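Local coordinates for transcriptional regulator (Rhodococcus sp., PDB 2O0Y), which probably binds DNA and regulates transcription as a member of the IclR family, at residues 20-32 with 44-58. Sequence-based numbering, arbitrary orientation.
Sequences RSVTRVIDLLELF and LVEGTKLPKTTVVRL
The side chain of Arg24 is laid against Leu58 and Leu50 before its charged end reaches Thr54, an instance of an arginine whose aliphatic part packs while its end stays polar. Its CB meets Leu58 CD1 at 3.5 Å. CG follows against Leu50 CD1, and NE comes 3.6 Å from Leu50 CD2. Because the chain is extended from CG to NE (chi2 166°, chi3 172°), it runs across Leu50 and carries NH1 to the CG2 methyl of Thr54. There NH1 donates to a water, which lies in the guanidinium plane at its edge and also joins Ser21 OG and Arg57 NH1, so that it mediates between the two arginines. One turn further on, Leu28 inserts as a knob among Leu44, Thr48, Val55 and Leu58, its CD2 3.5 Å from Thr48 CG2. This is the core of the helix-turn-helix domain, in which helix 18-29 packs across both 41-48 and 52-64; the axis of 20-29 runs at 85° to that of 52-58. Thr48 faces two ways: CG2 enters the apolar cluster, while OG1 donates to Leu44 O (2.7 Å) and accepts from Leu50 N in an ST turn that ties the end of one helix to the link into the next. A valine here would probably leave Leu50 N without its acceptor and Leu44 O with one donor fewer, the turn less firmly held. Beyond it, Leu31 CD1 rests on Leu44 CD2 (3.7 Å), which Phe32 CE1 also touches.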
# COMPACT_ATOMS: atom_id res chain seq x y z
N ARG B 20 -1.64 -29.56 -8.03
CA ARG B 20 -2.85 -29.68 -7.21
C ARG B 20 -2.72 -28.78 -5.97
O ARG B 20 -3.66 -28.08 -5.63
CB ARG B 20 -3.12 -31.12 -6.80
CG ARG B 20 -4.55 -31.38 -6.38
N SER B 21 -1.57 -28.81 -5.32
CA SER B 21 -1.35 -27.96 -4.15
C SER B 21 -1.41 -26.50 -4.47
O SER B 21 -1.85 -25.68 -3.64
CB SER B 21 -0.03 -28.31 -3.42
OG SER B 21 -0.22 -29.55 -2.73
N VAL B 22 -0.90 -26.14 -5.65
CA VAL B 22 -0.86 -24.74 -6.04
C VAL B 22 -2.28 -24.27 -6.35
O VAL B 22 -2.61 -23.19 -5.96
CB VAL B 22 0.11 -24.52 -7.23
CG1 VAL B 22 -0.07 -23.11 -7.88
CG2 VAL B 22 1.56 -24.75 -6.77
N THR B 23 -3.12 -25.08 -7.01
CA THR B 23 -4.55 -24.75 -7.19
C THR B 23 -5.29 -24.56 -5.86
O THR B 23 -6.18 -23.71 -5.74
CB THR B 23 -5.24 -25.91 -7.90
OG1 THR B 23 -4.69 -25.98 -9.19
CG2 THR B 23 -6.74 -25.64 -8.06
N ARG B 24 -4.96 -25.40 -4.88
CA ARG B 24 -5.54 -25.29 -3.58
C ARG B 24 -5.10 -24.00 -2.90
O ARG B 24 -5.88 -23.37 -2.22
CB ARG B 24 -5.11 -26.51 -2.73
CG ARG B 24 -5.86 -27.82 -3.25
CD ARG B 24 -5.22 -29.06 -2.69
NE ARG B 24 -6.06 -30.21 -3.05
CZ ARG B 24 -5.83 -31.45 -2.66
NH1 ARG B 24 -4.79 -31.72 -1.90
NH2 ARG B 24 -6.65 -32.40 -3.05
N VAL B 25 -3.84 -23.62 -3.03
CA VAL B 25 -3.40 -22.35 -2.48
C VAL B 25 -4.15 -21.19 -3.11
O VAL B 25 -4.62 -20.30 -2.45
CB VAL B 25 -1.86 -22.19 -2.67
CG1 VAL B 25 -1.43 -20.87 -2.19
CG2 VAL B 25 -1.15 -23.30 -1.83
N ILE B 26 -4.25 -21.19 -4.43
CA ILE B 26 -5.08 -20.19 -5.12
C ILE B 26 -6.54 -20.23 -4.66
O ILE B 26 -7.15 -19.18 -4.41
CB ILE B 26 -4.93 -20.33 -6.66
CG1 ILE B 26 -3.46 -20.13 -7.06
CG2 ILE B 26 -5.85 -19.33 -7.41
CD1 ILE B 26 -3.15 -20.61 -8.55
N ASP B 27 -7.16 -21.42 -4.57
CA ASP B 27 -8.54 -21.50 -4.12
C ASP B 27 -8.75 -20.89 -2.72
O ASP B 27 -9.83 -20.33 -2.39
CB ASP B 27 -8.99 -23.00 -4.13
CG ASP B 27 -9.06 -23.57 -5.51
OD1 ASP B 27 -9.00 -22.79 -6.50
OD2 ASP B 27 -9.14 -24.82 -5.64
N LEU B 28 -7.76 -21.04 -1.86
CA LEU B 28 -7.85 -20.49 -0.49
C LEU B 28 -7.72 -18.98 -0.53
O LEU B 28 -8.52 -18.28 0.08
CB LEU B 28 -6.72 -21.08 0.42
CG LEU B 28 -6.95 -22.57 0.76
CD1 LEU B 28 -5.66 -23.18 1.40
CD2 LEU B 28 -8.10 -22.67 1.83
N LEU B 29 -6.74 -18.46 -1.27
CA LEU B 29 -6.57 -17.01 -1.37
C LEU B 29 -7.77 -16.34 -2.00
O LEU B 29 -8.15 -15.23 -1.66
CB LEU B 29 -5.32 -16.73 -2.20
CG LEU B 29 -3.97 -17.09 -1.56
CD1 LEU B 29 -2.83 -16.96 -2.58
CD2 LEU B 29 -3.76 -16.08 -0.39
N GLU B 30 -8.39 -17.03 -2.94
CA GLU B 30 -9.62 -16.47 -3.56
C GLU B 30 -10.75 -16.23 -2.59
O GLU B 30 -11.69 -15.48 -2.89
CB GLU B 30 -10.10 -17.42 -4.65
CG GLU B 30 -9.14 -17.48 -5.82
CD GLU B 30 -9.33 -16.36 -6.80
OE1 GLU B 30 -10.27 -15.52 -6.60
OE2 GLU B 30 -8.55 -16.29 -7.77
N LEU B 31 -10.71 -16.85 -1.41
CA LEU B 31 -11.81 -16.63 -0.46
C LEU B 31 -11.63 -15.29 0.30
O LEU B 31 -12.50 -14.84 0.99
CB LEU B 31 -11.84 -17.78 0.60
CG LEU B 31 -12.31 -19.12 0.04
CD1 LEU B 31 -12.06 -20.23 1.10
CD2 LEU B 31 -13.77 -18.99 -0.33
N PHE B 32 -10.46 -14.68 0.21
CA PHE B 32 -10.25 -13.35 0.80
C PHE B 32 -10.64 -12.27 -0.17
O PHE B 32 -10.11 -12.21 -1.32
CB PHE B 32 -8.76 -13.16 1.21
CG PHE B 32 -8.32 -14.15 2.29
CD1 PHE B 32 -8.01 -15.44 1.95
CD2 PHE B 32 -8.27 -13.77 3.65
CE1 PHE B 32 -7.65 -16.40 2.92
CE2 PHE B 32 -7.90 -14.70 4.65
CZ PHE B 32 -7.59 -16.00 4.33
N LEU B 44 -12.40 -21.46 5.60
CA LEU B 44 -11.51 -21.93 4.51
C LEU B 44 -11.85 -23.35 4.11
O LEU B 44 -11.89 -23.68 2.91
CB LEU B 44 -10.05 -21.81 4.90
CG LEU B 44 -9.66 -20.32 5.18
CD1 LEU B 44 -8.24 -20.32 5.72
CD2 LEU B 44 -9.78 -19.39 3.93
N VAL B 45 -12.20 -24.17 5.10
CA VAL B 45 -12.68 -25.55 4.80
C VAL B 45 -14.00 -25.55 4.08
O VAL B 45 -14.15 -26.23 3.04
CB VAL B 45 -12.79 -26.40 6.09
CG1 VAL B 45 -13.46 -27.78 5.82
CG2 VAL B 45 -11.42 -26.57 6.65
N GLU B 46 -14.96 -24.79 4.59
CA GLU B 46 -16.30 -24.70 3.94
C GLU B 46 -16.26 -24.14 2.52
O GLU B 46 -16.98 -24.61 1.62
CB GLU B 46 -17.20 -23.82 4.79
CG GLU B 46 -17.68 -24.59 6.03
CD GLU B 46 -18.50 -23.76 6.98
OE1 GLU B 46 -18.55 -22.50 6.87
OE2 GLU B 46 -19.09 -24.42 7.85
N GLY B 47 -15.40 -23.14 2.31
CA GLY B 47 -15.34 -22.45 1.04
C GLY B 47 -14.61 -23.26 -0.02
O GLY B 47 -14.90 -23.17 -1.21
N THR B 48 -13.67 -24.09 0.40
CA THR B 48 -12.97 -24.95 -0.56
C THR B 48 -13.49 -26.37 -0.65
O THR B 48 -13.17 -27.05 -1.63
CB THR B 48 -11.48 -25.07 -0.23
OG1 THR B 48 -11.32 -25.62 1.08
CG2 THR B 48 -10.71 -23.70 -0.34
N LYS B 49 -14.22 -26.85 0.36
CA LYS B 49 -14.64 -28.24 0.44
C LYS B 49 -13.43 -29.20 0.47
O LYS B 49 -13.54 -30.39 0.16
CB LYS B 49 -15.63 -28.60 -0.68
CG LYS B 49 -16.92 -27.80 -0.67
CD LYS B 49 -17.91 -28.35 -1.75
CE LYS B 49 -19.21 -27.53 -1.83
NZ LYS B 49 -19.91 -27.45 -0.51
N LEU B 50 -12.28 -28.68 0.90
CA LEU B 50 -11.10 -29.52 1.12
C LEU B 50 -11.14 -30.14 2.51
O LEU B 50 -11.70 -29.53 3.44
CB LEU B 50 -9.82 -28.65 0.98
CG LEU B 50 -9.43 -28.22 -0.43
CD1 LEU B 50 -8.23 -27.26 -0.42
CD2 LEU B 50 -9.15 -29.41 -1.33
N PRO B 51 -10.50 -31.30 2.69
CA PRO B 51 -10.45 -31.86 4.02
C PRO B 51 -9.72 -30.94 4.98
O PRO B 51 -8.71 -30.35 4.62
CB PRO B 51 -9.63 -33.12 3.84
CG PRO B 51 -9.76 -33.47 2.41
CD PRO B 51 -9.81 -32.16 1.72
N LYS B 52 -10.23 -30.86 6.20
CA LYS B 52 -9.66 -29.97 7.20
C LYS B 52 -8.15 -30.18 7.37
O LYS B 52 -7.42 -29.21 7.48
CB LYS B 52 -10.40 -30.17 8.53
CG LYS B 52 -10.02 -29.12 9.57
CD LYS B 52 -10.42 -29.57 10.90
CE LYS B 52 -10.31 -28.44 11.88
NZ LYS B 52 -11.34 -28.63 12.89
N THR B 53 -7.68 -31.43 7.44
CA THR B 53 -6.21 -31.69 7.57
C THR B 53 -5.39 -31.12 6.39
O THR B 53 -4.28 -30.64 6.58
CB THR B 53 -5.89 -33.21 7.75
OG1 THR B 53 -6.39 -33.93 6.61
CG2 THR B 53 -6.54 -33.76 9.00
N THR B 54 -5.96 -31.17 5.19
CA THR B 54 -5.35 -30.57 4.00
C THR B 54 -5.30 -29.07 4.14
O THR B 54 -4.25 -28.48 3.94
CB THR B 54 -6.14 -30.94 2.75
OG1 THR B 54 -6.14 -32.34 2.65
CG2 THR B 54 -5.57 -30.30 1.47
N VAL B 55 -6.42 -28.44 4.52
CA VAL B 55 -6.40 -26.98 4.75
C VAL B 55 -5.43 -26.57 5.86
O VAL B 55 -4.70 -25.58 5.70
CB VAL B 55 -7.79 -26.39 5.08
CG1 VAL B 55 -7.66 -24.84 5.25
CG2 VAL B 55 -8.78 -26.66 3.90
N VAL B 56 -5.42 -27.30 6.97
CA VAL B 56 -4.52 -26.98 8.08
C VAL B 56 -3.07 -27.01 7.59
O VAL B 56 -2.29 -26.11 7.89
CB VAL B 56 -4.75 -27.93 9.28
CG1 VAL B 56 -3.66 -27.75 10.41
CG2 VAL B 56 -6.14 -27.77 9.82
N ARG B 57 -2.68 -28.03 6.83
CA ARG B 57 -1.31 -28.11 6.32
C ARG B 57 -0.96 -26.94 5.38
O ARG B 57 0.13 -26.36 5.45
CB ARG B 57 -1.11 -29.44 5.61
CG ARG B 57 0.11 -29.53 4.71
CD ARG B 57 0.51 -30.99 4.37
NE ARG B 57 -0.60 -31.85 3.88
CZ ARG B 57 -1.43 -31.60 2.86
NH1 ARG B 57 -1.39 -30.46 2.16
NH2 ARG B 57 -2.37 -32.51 2.56
N LEU B 58 -1.88 -26.60 4.49
CA LEU B 58 -1.59 -25.49 3.54
C LEU B 58 -1.55 -24.17 4.25
O LEU B 58 -0.67 -23.34 3.96
CB LEU B 58 -2.61 -25.45 2.38
CG LEU B 58 -2.57 -26.64 1.42
CD1 LEU B 58 -3.85 -26.72 0.50
CD2 LEU B 58 -1.28 -26.60 0.56
O HOH W 1 -2.13 -30.13 -0.99